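Local coordinates for galactose-binding like protein (Bacteroides thetaiotaomicron, PDB 7M1A) that probably recognises or processes glycans as a SusE-like protein, this chain being its calcium-binding, galactose-binding-like beta-sandwich domain, at residues N15-V19 with A56-F60; R33-D37 with W74-K80; E79-N84 with I125-T129; G104-W109 with Y153-K157. The contacts are given in a common frame with arbitrary orientation. Residues are numbered along the deposited sequence.

How the contacts relate
Contacts 1 and 4 form one continuous unit: their centres lie 10 Å apart, strands 56-66 and 151-158 are antiparallel neighbours in one sheet, and the Asp16 OD1 to Arg155 NH2 salt bridge (2.8 Å) ties them together. Contacts 2 and 3 form a second unit, with centres 11 Å apart; they share Glu79 and Lys80, and Phe82 CZ packs on Gln77 C at 3.6 Å. The pairs lie apart, contact 2 being 26 Å and contact 3 30 Å from contact 4, centre to centre. The calcium ion belongs to contact 2, through Arg33 O (2.4 Å), whereas the Phe58 side chain of contact 1 stays about 12 Å from the ion.

Contact 1. Residues N15-V19 with A56-F60; sequences NDSRV and AVFTF
Asp16 and Ser17 make the polar core of this contact. Thr59 OG1 donates to Asp16 OD2 at 2.8 Å, and Ser17 N donates to Val57 O at 2.8 Å with an N-H...O angle of 162°. Water 2 joins Asp16 OD2 (2.8 Å) to Thr59 N (2.9 Å); water 1 links Asn15 O (3.2 Å), Ser17 OG (2.6 Å) and Val57 N (3.1 Å). Residues 56-60 are extended, while 15-19 is an irregular loop with Asn15 at positive phi (73°). The two run 97° apart, and their nearest CA atoms are those of Asp16 and Phe58, 5.2 Å apart, so this is a loop crossing a strand, not a pair of strands. The m rotamer of Asp16 brings its carboxylate to Thr59; OD1 forms a salt bridge with Arg155. Farther out, Val19 CG1 packs on Phe58 CB at 4.0 Å. Strand 56-66 pairs with 151-158 in one sheet of the sandwich, and Phe58 and Phe60 enter the core against strand 169-176 of the other.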
loop_
_atom_site.group_PDB
_atom_site.type_symbol
_atom_site.label_atom_id
_atom_site.label_comp_id
_atom_site.label_asym_id
_atom_site.label_seq_id
_atom_site.Cartn_x
_atom_site.Cartn_y
_atom_site.Cartn_z
ATOM N N ASN A 15 4.888 -11.364 5.958
ATOM C CA ASN A 15 3.800 -12.285 6.342
ATOM C C ASN A 15 2.461 -11.578 6.496
ATOM O O ASN A 15 1.498 -12.255 6.811
ATOM C CB ASN A 15 4.194 -13.168 7.552
ATOM C CG ASN A 15 5.390 -14.011 7.225
ATOM O OD1 ASN A 15 5.444 -14.603 6.153
ATOM N ND2 ASN A 15 6.329 -14.011 8.141
ATOM N N ASP A 16 2.340 -10.242 6.313
ATOM C CA ASP A 16 1.014 -9.646 6.346
ATOM C C ASP A 16 0.167 -10.226 5.211
ATOM O O ASP A 16 0.681 -10.642 4.174
ATOM C CB ASP A 16 1.081 -8.130 6.180
ATOM C CG ASP A 16 1.551 -7.365 7.421
ATOM O OD1 ASP A 16 1.658 -7.993 8.507
ATOM O OD2 ASP A 16 1.602 -6.130 7.367
ATOM N N SER A 17 -1.166 -10.235 5.412
ATOM C CA SER A 17 -2.094 -10.684 4.380
ATOM C C SER A 17 -2.225 -9.569 3.332
ATOM O O SER A 17 -2.373 -8.399 3.668
ATOM C CB SER A 17 -3.448 -10.921 5.006
ATOM O OG SER A 17 -3.370 -12.052 5.890
ATOM N N ARG A 18 -2.267 -9.966 2.059
ATOM C CA ARG A 18 -2.689 -9.035 1.035
ATOM C C ARG A 18 -4.190 -8.782 1.192
ATOM O O ARG A 18 -4.946 -9.668 1.640
ATOM C CB ARG A 18 -2.405 -9.598 -0.360
ATOM C CG ARG A 18 -0.902 -9.661 -0.567
ATOM C CD ARG A 18 -0.537 -10.010 -1.968
ATOM N NE ARG A 18 0.904 -10.095 -2.152
ATOM C CZ ARG A 18 1.683 -9.245 -2.777
ATOM N NH1 ARG A 18 1.228 -8.046 -3.120
ATOM N NH2 ARG A 18 2.934 -9.577 -2.940
ATOM N N VAL A 19 -4.625 -7.547 0.893
ATOM C CA VAL A 19 -6.023 -7.190 1.178
ATOM C C VAL A 19 -6.730 -6.678 -0.082
ATOM O O VAL A 19 -7.680 -5.864 -0.006
ATOM C CB VAL A 19 -6.142 -6.152 2.333
ATOM C CG1 VAL A 19 -5.545 -6.702 3.662
ATOM C CG2 VAL A 19 -5.392 -4.835 1.995
ATOM N N ALA A 56 -5.770 -13.538 9.629
ATOM C CA ALA A 56 -5.263 -12.541 8.692
ATOM C C ALA A 56 -4.755 -11.368 9.516
ATOM O O ALA A 56 -5.338 -10.967 10.505
ATOM C CB ALA A 56 -6.344 -12.027 7.781
ATOM N N VAL A 57 -3.644 -10.765 9.048
ATOM C CA VAL A 57 -3.030 -9.620 9.721
ATOM C C VAL A 57 -2.733 -8.543 8.672
ATOM O O VAL A 57 -2.139 -8.854 7.673
ATOM C CB VAL A 57 -1.760 -10.037 10.511
ATOM C CG1 VAL A 57 -1.002 -8.833 11.059
ATOM C CG2 VAL A 57 -2.054 -11.077 11.551
ATOM N N PHE A 58 -3.037 -7.272 8.990
ATOM C CA PHE A 58 -2.510 -6.219 8.115
ATOM C C PHE A 58 -2.207 -5.006 9.008
ATOM O O PHE A 58 -2.581 -4.942 10.190
ATOM C CB PHE A 58 -3.497 -5.916 6.969
ATOM C CG PHE A 58 -4.806 -5.339 7.402
ATOM C CD1 PHE A 58 -4.982 -3.989 7.670
ATOM C CD2 PHE A 58 -5.882 -6.209 7.658
ATOM C CE1 PHE A 58 -6.187 -3.469 8.127
ATOM C CE2 PHE A 58 -7.094 -5.705 8.133
ATOM C CZ PHE A 58 -7.254 -4.347 8.420
ATOM N N THR A 59 -1.417 -4.079 8.423
ATOM C CA THR A 59 -0.720 -3.069 9.198
ATOM C C THR A 59 -0.904 -1.711 8.507
ATOM O O THR A 59 -0.801 -1.598 7.275
ATOM C CB THR A 59 0.765 -3.412 9.216
ATOM O OG1 THR A 59 0.987 -4.759 9.675
ATOM C CG2 THR A 59 1.560 -2.486 10.109
ATOM N N PHE A 60 -0.986 -0.625 9.298
ATOM C CA PHE A 60 -1.051 0.726 8.730
ATOM C C PHE A 60 -0.548 1.749 9.737
ATOM O O PHE A 60 -0.282 1.422 10.877
ATOM C CB PHE A 60 -2.440 1.072 8.184
ATOM C CG PHE A 60 -3.562 1.012 9.168
ATOM C CD1 PHE A 60 -4.160 -0.205 9.483
ATOM C CD2 PHE A 60 -4.067 2.156 9.809
ATOM C CE1 PHE A 60 -5.297 -0.276 10.319
ATOM C CE2 PHE A 60 -5.176 2.077 10.696
ATOM C CZ PHE A 60 -5.782 0.879 10.929
HETATM O O HOH W 1 -1.546 -12.529 7.608
HETATM O O HOH W 2 -0.268 -4.790 5.820
#

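Contact 2. Residues R33-D37 with W74-K80; sequences RISKD and WAIQDEK. With CA (calcium ion), chain F; EDO (1,2-ethanediol), chain C; EDO (1,2-ethanediol), chain E.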
loop_
_atom_site.group_PDB
_atom_site.type_symbol
_atom_site.label_atom_id
_atom_site.label_comp_id
_atom_site.label_asym_id
_atom_site.label_seq_id
_atom_site.Cartn_x
_atom_site.Cartn_y
_atom_site.Cartn_z
ATOM N N ARG A 33 -15.934 6.750 3.443
ATOM C CA ARG A 33 -17.197 6.262 2.896
ATOM C C ARG A 33 -17.478 4.887 3.483
ATOM O O ARG A 33 -16.625 4.000 3.565
ATOM C CB ARG A 33 -17.173 6.167 1.347
ATOM C CG ARG A 33 -17.025 7.543 0.737
ATOM C CD ARG A 33 -17.245 7.462 -0.770
ATOM N NE ARG A 33 -15.824 7.084 -1.220
ATOM C CZ ARG A 33 -14.782 7.922 -1.574
ATOM N NH1 ARG A 33 -14.776 9.211 -1.256
ATOM N NH2 ARG A 33 -13.697 7.392 -2.164
ATOM N N ILE A 34 -18.743 4.697 3.919
ATOM C CA ILE A 34 -19.185 3.427 4.442
ATOM C C ILE A 34 -20.050 2.834 3.324
ATOM O O ILE A 34 -21.162 3.334 3.044
ATOM C CB ILE A 34 -19.979 3.600 5.768
ATOM C CG1 ILE A 34 -19.044 4.101 6.882
ATOM C CG2 ILE A 34 -20.665 2.303 6.181
ATOM C CD1 ILE A 34 -19.826 4.772 7.998
ATOM N N SER A 35 -19.491 1.862 2.598
ATOM C CA SER A 35 -19.966 1.486 1.258
ATOM C C SER A 35 -20.559 0.088 1.221
ATOM O O SER A 35 -20.353 -0.722 2.161
ATOM C CB SER A 35 -18.863 1.586 0.204
ATOM O OG SER A 35 -18.208 2.817 0.295
ATOM N N LYS A 36 -21.292 -0.222 0.144
ATOM C CA LYS A 36 -21.752 -1.577 -0.127
ATOM C C LYS A 36 -21.229 -2.020 -1.495
ATOM O O LYS A 36 -20.851 -1.171 -2.310
ATOM C CB LYS A 36 -23.279 -1.638 -0.097
ATOM C CG LYS A 36 -23.901 -0.808 -1.202
ATOM C CD LYS A 36 -25.434 -0.703 -1.067
ATOM C CE LYS A 36 -26.072 0.007 -2.243
ATOM N NZ LYS A 36 -25.796 1.449 -2.291
ATOM N N ASP A 37 -21.378 -3.310 -1.809
ATOM C CA ASP A 37 -20.990 -3.775 -3.121
ATOM C C ASP A 37 -21.754 -2.987 -4.183
ATOM O O ASP A 37 -22.956 -2.755 -4.037
ATOM C CB ASP A 37 -21.389 -5.226 -3.347
ATOM C CG ASP A 37 -20.434 -6.220 -2.752
ATOM O OD1 ASP A 37 -19.402 -5.779 -2.258
ATOM O OD2 ASP A 37 -20.729 -7.390 -2.814
ATOM N N TRP A 74 -16.919 -0.843 10.222
ATOM C CA TRP A 74 -18.161 -1.186 9.515
ATOM C C TRP A 74 -17.873 -2.316 8.522
ATOM O O TRP A 74 -16.998 -2.189 7.678
ATOM C CB TRP A 74 -18.728 0.031 8.707
ATOM C CG TRP A 74 -19.240 1.086 9.636
ATOM C CD1 TRP A 74 -20.549 1.270 9.968
ATOM C CD2 TRP A 74 -18.490 2.099 10.384
ATOM N NE1 TRP A 74 -20.671 2.342 10.828
ATOM C CE2 TRP A 74 -19.423 2.898 11.076
ATOM C CE3 TRP A 74 -17.174 2.546 10.421
ATOM C CZ2 TRP A 74 -19.101 4.001 11.858
ATOM C CZ3 TRP A 74 -16.800 3.641 11.183
ATOM C CH2 TRP A 74 -17.764 4.352 11.931
ATOM N N ALA A 75 -18.744 -3.297 8.505
ATOM C CA ALA A 75 -18.860 -4.306 7.471
ATOM C C ALA A 75 -19.390 -3.676 6.166
ATOM O O ALA A 75 -20.068 -2.636 6.172
ATOM C CB ALA A 75 -19.775 -5.444 7.944
ATOM N N ILE A 76 -19.061 -4.325 5.040
ATOM C CA ILE A 76 -19.610 -3.866 3.755
ATOM C C ILE A 76 -21.154 -3.938 3.875
ATOM O O ILE A 76 -21.730 -4.871 4.465
ATOM C CB ILE A 76 -19.071 -4.784 2.632
ATOM C CG1 ILE A 76 -17.540 -4.606 2.484
ATOM C CG2 ILE A 76 -19.812 -4.573 1.285
ATOM C CD1 ILE A 76 -16.884 -5.728 1.669
ATOM N N GLN A 77 -21.818 -2.851 3.464
ATOM C CA GLN A 77 -23.199 -2.553 3.931
ATOM C C GLN A 77 -24.340 -3.171 3.096
ATOM O O GLN A 77 -25.205 -2.482 2.496
ATOM C CB GLN A 77 -23.341 -1.025 4.002
ATOM C CG GLN A 77 -22.428 -0.340 5.042
ATOM C CD GLN A 77 -22.904 -0.543 6.468
ATOM O OE1 GLN A 77 -22.252 -1.189 7.368
ATOM N NE2 GLN A 77 -24.019 0.096 6.725
ATOM N N ASP A 78 -24.299 -4.501 3.041
ATOM C CA ASP A 78 -25.390 -5.191 2.361
ATOM C C ASP A 78 -25.617 -6.569 2.990
ATOM O O ASP A 78 -24.801 -7.008 3.836
ATOM C CB ASP A 78 -25.069 -5.315 0.866
ATOM C CG ASP A 78 -23.702 -5.899 0.541
ATOM O OD1 ASP A 78 -23.260 -6.792 1.242
ATOM O OD2 ASP A 78 -23.080 -5.392 -0.414
ATOM N N GLU A 79 -26.763 -7.194 2.613
ATOM C CA GLU A 79 -27.089 -8.424 3.324
ATOM C C GLU A 79 -26.098 -9.546 3.066
ATOM O O GLU A 79 -25.883 -10.377 3.979
ATOM C CB GLU A 79 -28.465 -8.891 2.907
ATOM C CG GLU A 79 -29.536 -7.981 3.491
ATOM C CD GLU A 79 -30.943 -8.463 3.193
ATOM O OE1 GLU A 79 -31.900 -7.808 3.675
ATOM O OE2 GLU A 79 -31.056 -9.501 2.468
ATOM N N LYS A 80 -25.403 -9.498 1.919
ATOM C CA LYS A 80 -24.382 -10.498 1.611
ATOM C C LYS A 80 -23.293 -10.483 2.704
ATOM O O LYS A 80 -22.768 -11.537 3.060
ATOM C CB LYS A 80 -23.778 -10.212 0.231
ATOM C CG LYS A 80 -22.643 -11.154 -0.093
ATOM C CD LYS A 80 -21.977 -10.877 -1.440
ATOM C CE LYS A 80 -21.132 -12.068 -1.873
ATOM N NZ LYS A 80 -20.392 -11.884 -3.149
HETATM CA CA CA F . -14.526 3.065 3.044
HETATM C C1 EDO C . -17.526 -8.483 -2.866
HETATM O O1 EDO C . -17.536 -7.532 -1.833
HETATM C C2 EDO C . -16.694 -9.475 -2.253
HETATM O O2 EDO C . -17.283 -10.013 -1.095
HETATM C C1 EDO E . -16.331 -13.725 -0.787
HETATM O O1 EDO E . -16.371 -12.427 -0.252
HETATM C C2 EDO E . -17.629 -14.071 -1.486
HETATM O O2 EDO E . -17.892 -12.909 -2.173
HETATM O O HOH W 3 -15.607 2.592 1.012
HETATM O O HOH W 4 -24.601 -4.292 -2.418
#
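Two loops at the calcium-bearing end of the galactose-binding-like beta-sandwich meet here, one of them supplying a metal ligand. Trp74, at the end of strand 70-74, lies under Ile34: CD1 of Ile34 sits 3.7 Å from the centroid of the five-membered ring of Trp74, 12° off its normal, a CH-pi contact over the face. Past Ala75, Ile76 places CG2 3.8 Å from Lys36 CA. Gln77 centres an inverse gamma turn; its N donates to Ser35 O at 2.9 Å (160°), and its CG meets Ile34 CG2 at 3.4 Å. Asp78 accepts from the opposing backbone, Asp37 N to Asp78 OD2 being 3.0 Å (156°), while its OD1 accepts a hydrogen bond from His81. Water 4 donates to Asp78 OD2 at 2.7 Å and Asp37 O at 2.8 Å. The 4.5 Å between Lys80 NZ and Asp37 OD2 is beyond salt-bridge range; Lys80 NZ hydrogen-bonds instead to O2 of a 1,2-ethanediol (chain E) at 2.9 Å. The loop 33-37 also carries a ligand of the calcium, whose remaining protein ligands are Tyr28, Asn31, Thr171 and Glu172. Arg33 O binds calcium at 2.4 Å, as does water 3, which donates to Ser35 OG at 2.7 Å.

Contact 3. Residues E79-N84 with I125-T129; sequences EKHFYN and IGILT. With EDO (1,2-ethanediol), chain C; EDO (1,2-ethanediol), chain E.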
loop_
_atom_site.group_PDB
_atom_site.type_symbol
_atom_site.label_atom_id
_atom_site.label_comp_id
_atom_site.label_asym_id
_atom_site.label_seq_id
_atom_site.Cartn_x
_atom_site.Cartn_y
_atom_site.Cartn_z
ATOM N N GLU A 79 -26.763 -7.194 2.613
ATOM C CA GLU A 79 -27.089 -8.424 3.324
ATOM C C GLU A 79 -26.098 -9.546 3.066
ATOM O O GLU A 79 -25.883 -10.377 3.979
ATOM C CB GLU A 79 -28.465 -8.891 2.907
ATOM C CG GLU A 79 -29.536 -7.981 3.491
ATOM C CD GLU A 79 -30.943 -8.463 3.193
ATOM O OE1 GLU A 79 -31.900 -7.808 3.675
ATOM O OE2 GLU A 79 -31.056 -9.501 2.468
ATOM N N LYS A 80 -25.403 -9.498 1.919
ATOM C CA LYS A 80 -24.382 -10.498 1.611
ATOM C C LYS A 80 -23.293 -10.483 2.704
ATOM O O LYS A 80 -22.768 -11.537 3.060
ATOM C CB LYS A 80 -23.778 -10.212 0.231
ATOM C CG LYS A 80 -22.643 -11.154 -0.093
ATOM C CD LYS A 80 -21.977 -10.877 -1.440
ATOM C CE LYS A 80 -21.132 -12.068 -1.873
ATOM N NZ LYS A 80 -20.392 -11.884 -3.149
ATOM N N HIS A 81 -22.996 -9.316 3.284
ATOM C CA HIS A 81 -21.879 -9.141 4.203
ATOM C C HIS A 81 -22.307 -8.970 5.658
ATOM O O HIS A 81 -21.480 -9.121 6.535
ATOM C CB HIS A 81 -20.951 -8.014 3.731
ATOM C CG HIS A 81 -20.319 -8.324 2.425
ATOM N ND1 HIS A 81 -20.887 -7.893 1.291
ATOM C CD2 HIS A 81 -19.120 -8.895 2.085
ATOM C CE1 HIS A 81 -20.125 -8.236 0.249
ATOM N NE2 HIS A 81 -19.025 -8.855 0.695
ATOM N N PHE A 82 -23.560 -8.627 5.965
ATOM C CA PHE A 82 -23.933 -8.420 7.361
ATOM C C PHE A 82 -23.911 -9.766 8.105
ATOM O O PHE A 82 -24.689 -10.684 7.772
ATOM C CB PHE A 82 -25.338 -7.812 7.468
ATOM C CG PHE A 82 -25.495 -6.380 7.023
ATOM C CD1 PHE A 82 -24.453 -5.482 7.129
ATOM C CD2 PHE A 82 -26.709 -5.904 6.545
ATOM C CE1 PHE A 82 -24.620 -4.136 6.817
ATOM C CE2 PHE A 82 -26.884 -4.559 6.211
ATOM C CZ PHE A 82 -25.822 -3.666 6.308
ATOM N N TYR A 83 -23.012 -9.916 9.090
ATOM C CA TYR A 83 -22.885 -11.154 9.848
ATOM C C TYR A 83 -22.783 -12.362 8.908
ATOM O O TYR A 83 -23.419 -13.432 9.131
ATOM C CB TYR A 83 -24.091 -11.332 10.792
ATOM C CG TYR A 83 -24.483 -10.059 11.476
ATOM C CD1 TYR A 83 -23.802 -9.579 12.601
ATOM C CD2 TYR A 83 -25.529 -9.293 10.975
ATOM C CE1 TYR A 83 -24.166 -8.372 13.218
ATOM C CE2 TYR A 83 -25.888 -8.083 11.574
ATOM C CZ TYR A 83 -25.214 -7.620 12.678
ATOM O OH TYR A 83 -25.565 -6.482 13.312
ATOM N N ASN A 84 -21.985 -12.185 7.826
ATOM C CA ASN A 84 -21.943 -13.214 6.792
ATOM C C ASN A 84 -20.624 -13.003 6.034
ATOM O O ASN A 84 -19.858 -12.059 6.272
ATOM C CB ASN A 84 -23.186 -13.056 5.885
ATOM C CG ASN A 84 -23.650 -14.380 5.288
ATOM O OD1 ASN A 84 -22.841 -15.287 5.075
ATOM N ND2 ASN A 84 -24.955 -14.498 5.049
ATOM N N ILE A 125 -26.999 -17.855 10.257
ATOM C CA ILE A 125 -26.362 -17.121 9.155
ATOM C C ILE A 125 -27.375 -17.009 8.010
ATOM O O ILE A 125 -28.035 -17.986 7.644
ATOM C CB ILE A 125 -25.032 -17.800 8.723
ATOM C CG1 ILE A 125 -24.171 -16.881 7.851
ATOM C CG2 ILE A 125 -25.310 -19.131 8.027
ATOM C CD1 ILE A 125 -22.713 -17.335 7.707
ATOM N N GLY A 126 -27.490 -15.807 7.420
ATOM C CA GLY A 126 -28.385 -15.559 6.312
ATOM C C GLY A 126 -29.723 -14.953 6.740
ATOM O O GLY A 126 -30.441 -14.464 5.864
ATOM N N ILE A 127 -30.047 -14.981 8.049
ATOM C CA ILE A 127 -31.294 -14.413 8.581
ATOM C C ILE A 127 -30.957 -13.110 9.310
ATOM O O ILE A 127 -30.027 -13.084 10.130
ATOM C CB ILE A 127 -32.044 -15.391 9.521
ATOM C CG1 ILE A 127 -32.213 -16.792 8.926
ATOM C CG2 ILE A 127 -33.377 -14.803 10.000
ATOM C CD1 ILE A 127 -33.000 -16.841 7.668
ATOM N N LEU A 128 -31.713 -12.029 9.006
ATOM C CA LEU A 128 -31.445 -10.724 9.579
ATOM C C LEU A 128 -32.728 -10.128 10.153
ATOM O O LEU A 128 -33.752 -10.123 9.502
ATOM C CB LEU A 128 -30.896 -9.740 8.520
ATOM C CG LEU A 128 -29.558 -10.112 7.854
ATOM C CD1 LEU A 128 -29.187 -9.204 6.706
ATOM C CD2 LEU A 128 -28.392 -10.146 8.849
ATOM N N THR A 129 -32.640 -9.531 11.320
ATOM C CA THR A 129 -33.740 -8.727 11.828
ATOM C C THR A 129 -33.447 -7.236 11.623
ATOM O O THR A 129 -32.366 -6.770 11.130
ATOM C CB THR A 129 -34.023 -9.007 13.308
ATOM O OG1 THR A 129 -32.901 -8.482 14.013
ATOM C CG2 THR A 129 -34.206 -10.475 13.649
HETATM C C1 EDO C . -17.526 -8.483 -2.866
HETATM O O1 EDO C . -17.536 -7.532 -1.833
HETATM C C2 EDO C . -16.694 -9.475 -2.253
HETATM O O2 EDO C . -17.283 -10.013 -1.095
HETATM C C1 EDO E . -16.331 -13.725 -0.787
HETATM O O1 EDO E . -16.371 -12.427 -0.252
HETATM C C2 EDO E . -17.629 -14.071 -1.486
HETATM O O2 EDO E . -17.892 -12.909 -2.173
HETATM O O HOH W 5 -26.350 -13.376 8.547
#
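Leu128 wedges its isobutyl group between Glu79, Phe82 and Tyr83, and buries more surface here than any other residue of the two segments. Its CD2 lies 3.7 Å from Tyr83 CD2, near the plane of the tyrosine ring and thus at its edge, and 4.1 Å from Phe82 CB; its CD1 reaches Glu79 CG at 3.5 Å. The receiving surface is shaped by a type II beta turn from His81 to Asn84, closed by a weak Asn84 N to His81 O bond of 3.4 Å, with Tyr83 at positive phi (50°). At the end of the turn, Ile125 CD1 touches Asn84 OD1 at 3.3 Å, and Ile125 CG1 lies 3.8 Å from Tyr83 O. No direct hydrogen bond joins the segments; water 5 bridges them, accepting from Gly126 N at 2.9 Å and lying 3.0 Å from Tyr83 O. This is loop-to-loop packing at the entry to helix 130-138: Thr129 is its N-cap, Tyr83 OH hydrogen-bonds to Asp132 O, and the side chains of Phe82 and Tyr83 touch Ala136.

Contact 4. Residues G104-W109 with Y153-K157; sequences GSWDQW and YIRIK
Arg155 reaches from strand 153-157 into the loop 104-109, and every nitrogen of its guanidinium has an acceptor. NH1 donates to Gly104 O at 2.9 Å (150°) and NH2 to the same oxygen at 3.1 Å (138°), with the carbonyl near the guanidinium plane. NH2 also forms a salt bridge with Asp16, its strongest polar partner, and NE donates to Thr59 OG1. Arg155 has chi1 m, chi2 t and chi3 of 135°, between wells, which places the guanidinium at Gly104 O and over Trp106. In the loop, Gly104 has positive phi (73°). Ser105, at chi1 174°, accepts from Asp107 N at 3.2 Å through OG, an ST turn; a type I beta turn from Trp106 to Trp109 follows, closed by Trp109 N to Trp106 O at 3.0 Å. The strand belongs to a sheet of the galactose-binding-like beta-sandwich, between strands 56-66 and 88-96, with Arg155 and Lys157 facing the loop and Ile154 and Ile156 pointing away. Both tryptophans adopt chi1 m, near -70°, with chi2 of 97° for Trp106 and 90° for Trp109. Arg155 CZ stands 4.5 Å from the Trp106 six-membered ring centroid, 9° off the normal, a cation-pi contact. Arg155 CD lies 3.6 Å from the Trp109 six-membered ring centroid, 14° off the normal. The closest CA pair is Trp109 to Arg155, 8.4 Å, and Trp109 CH2 packs on Tyr153 CB at 3.7 Å.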
loop_
_atom_site.group_PDB
_atom_site.type_symbol
_atom_site.label_atom_id
_atom_site.label_comp_id
_atom_site.label_asym_id
_atom_site.label_seq_id
_atom_site.Cartn_x
_atom_site.Cartn_y
_atom_site.Cartn_z
ATOM N N GLY A 104 7.676 -8.112 10.576
ATOM C CA GLY A 104 6.307 -8.468 10.939
ATOM C C GLY A 104 6.093 -9.132 12.293
ATOM O O GLY A 104 4.951 -9.548 12.636
ATOM N N SER A 105 7.178 -9.228 13.089
ATOM C CA SER A 105 7.048 -9.836 14.394
ATOM C C SER A 105 6.072 -9.031 15.273
ATOM O O SER A 105 5.965 -7.801 15.228
ATOM C CB SER A 105 8.407 -9.961 15.095
ATOM O OG SER A 105 8.212 -10.450 16.459
ATOM N N TRP A 106 5.425 -9.753 16.198
ATOM C CA TRP A 106 4.523 -9.118 17.171
ATOM C C TRP A 106 5.246 -8.479 18.375
ATOM O O TRP A 106 4.639 -7.841 19.239
ATOM C CB TRP A 106 3.476 -10.125 17.637
ATOM C CG TRP A 106 2.465 -10.465 16.595
ATOM C CD1 TRP A 106 2.437 -11.550 15.740
ATOM C CD2 TRP A 106 1.391 -9.622 16.186
ATOM N NE1 TRP A 106 1.342 -11.463 14.896
ATOM C CE2 TRP A 106 0.673 -10.311 15.184
ATOM C CE3 TRP A 106 0.890 -8.437 16.705
ATOM C CZ2 TRP A 106 -0.485 -9.790 14.622
ATOM C CZ3 TRP A 106 -0.279 -7.934 16.150
ATOM C CH2 TRP A 106 -0.946 -8.606 15.141
ATOM N N ASP A 107 6.535 -8.741 18.521
ATOM C CA ASP A 107 7.230 -8.404 19.732
ATOM C C ASP A 107 6.972 -6.983 20.221
ATOM O O ASP A 107 6.878 -6.778 21.442
ATOM C CB ASP A 107 8.748 -8.659 19.593
ATOM C CG ASP A 107 9.109 -10.142 19.566
ATOM O OD1 ASP A 107 8.294 -11.001 19.987
ATOM O OD2 ASP A 107 10.262 -10.429 19.218
ATOM N N GLN A 108 7.064 -5.947 19.339
ATOM C CA GLN A 108 7.011 -4.581 19.788
ATOM C C GLN A 108 5.547 -4.109 20.027
ATOM O O GLN A 108 5.355 -2.942 20.425
ATOM C CB GLN A 108 7.692 -3.586 18.835
ATOM C CG GLN A 108 6.878 -3.263 17.600
ATOM C CD GLN A 108 7.786 -2.788 16.485
ATOM O OE1 GLN A 108 8.277 -3.604 15.721
ATOM N NE2 GLN A 108 8.013 -1.471 16.445
ATOM N N TRP A 109 4.511 -4.889 19.604
ATOM C CA TRP A 109 3.073 -4.425 19.506
ATOM C C TRP A 109 2.378 -4.707 20.840
ATOM O O TRP A 109 2.654 -5.723 21.513
ATOM C CB TRP A 109 2.435 -5.190 18.345
ATOM C CG TRP A 109 3.020 -4.838 17.008
ATOM C CD1 TRP A 109 4.066 -5.443 16.404
ATOM C CD2 TRP A 109 2.509 -3.841 16.138
ATOM N NE1 TRP A 109 4.295 -4.812 15.178
ATOM C CE2 TRP A 109 3.318 -3.851 14.978
ATOM C CE3 TRP A 109 1.425 -2.925 16.258
ATOM C CZ2 TRP A 109 3.078 -2.992 13.905
ATOM C CZ3 TRP A 109 1.196 -2.092 15.182
ATOM C CH2 TRP A 109 2.032 -2.108 14.042
ATOM N N TYR A 153 1.108 3.364 14.982
ATOM C CA TYR A 153 0.983 2.284 14.003
ATOM C C TYR A 153 -0.030 1.289 14.519
ATOM O O TYR A 153 -0.102 1.107 15.742
ATOM C CB TYR A 153 2.351 1.615 13.818
ATOM C CG TYR A 153 3.377 2.643 13.446
ATOM C CD1 TYR A 153 3.473 3.203 12.155
ATOM C CD2 TYR A 153 4.268 3.106 14.417
ATOM C CE1 TYR A 153 4.470 4.134 11.872
ATOM C CE2 TYR A 153 5.220 4.078 14.154
ATOM C CZ TYR A 153 5.300 4.622 12.877
ATOM O OH TYR A 153 6.255 5.587 12.610
ATOM N N ILE A 154 -0.766 0.711 13.601
ATOM C CA ILE A 154 -1.875 -0.168 13.982
ATOM C C ILE A 154 -1.781 -1.478 13.231
ATOM O O ILE A 154 -1.378 -1.519 12.067
ATOM C CB ILE A 154 -3.218 0.495 13.649
ATOM C CG1 ILE A 154 -3.406 1.788 14.470
ATOM C CG2 ILE A 154 -4.409 -0.443 13.923
ATOM C CD1 ILE A 154 -3.601 1.621 15.944
ATOM N N ARG A 155 -2.172 -2.575 13.885
ATOM C CA ARG A 155 -2.431 -3.835 13.208
ATOM C C ARG A 155 -3.861 -4.282 13.521
ATOM O O ARG A 155 -4.354 -4.137 14.669
ATOM C CB ARG A 155 -1.446 -4.946 13.554
ATOM C CG ARG A 155 -0.149 -4.760 12.822
ATOM C CD ARG A 155 0.867 -5.763 13.376
ATOM N NE ARG A 155 1.487 -6.317 12.136
ATOM C CZ ARG A 155 2.330 -7.331 12.177
ATOM N NH1 ARG A 155 2.710 -7.864 13.347
ATOM N NH2 ARG A 155 2.793 -7.896 11.066
ATOM N N ILE A 156 -4.494 -4.894 12.518
ATOM C CA ILE A 156 -5.756 -5.608 12.767
ATOM C C ILE A 156 -5.527 -7.088 12.473
ATOM O O ILE A 156 -4.892 -7.461 11.489
ATOM C CB ILE A 156 -6.898 -4.992 11.961
ATOM C CG1 ILE A 156 -7.230 -3.611 12.606
ATOM C CG2 ILE A 156 -8.144 -5.887 11.938
ATOM C CD1 ILE A 156 -8.264 -2.793 11.867
ATOM N N LYS A 157 -5.920 -7.940 13.456
ATOM C CA LYS A 157 -5.832 -9.397 13.336
ATOM C C LYS A 157 -7.255 -9.990 13.327
ATOM O O LYS A 157 -8.018 -9.749 14.255
ATOM C CB LYS A 157 -4.993 -9.915 14.505
ATOM C CG LYS A 157 -4.797 -11.437 14.557
ATOM C CD LYS A 157 -4.130 -11.910 15.923
ATOM C CE LYS A 157 -3.682 -13.345 15.779
ATOM N NZ LYS A 157 -2.993 -13.876 16.984
#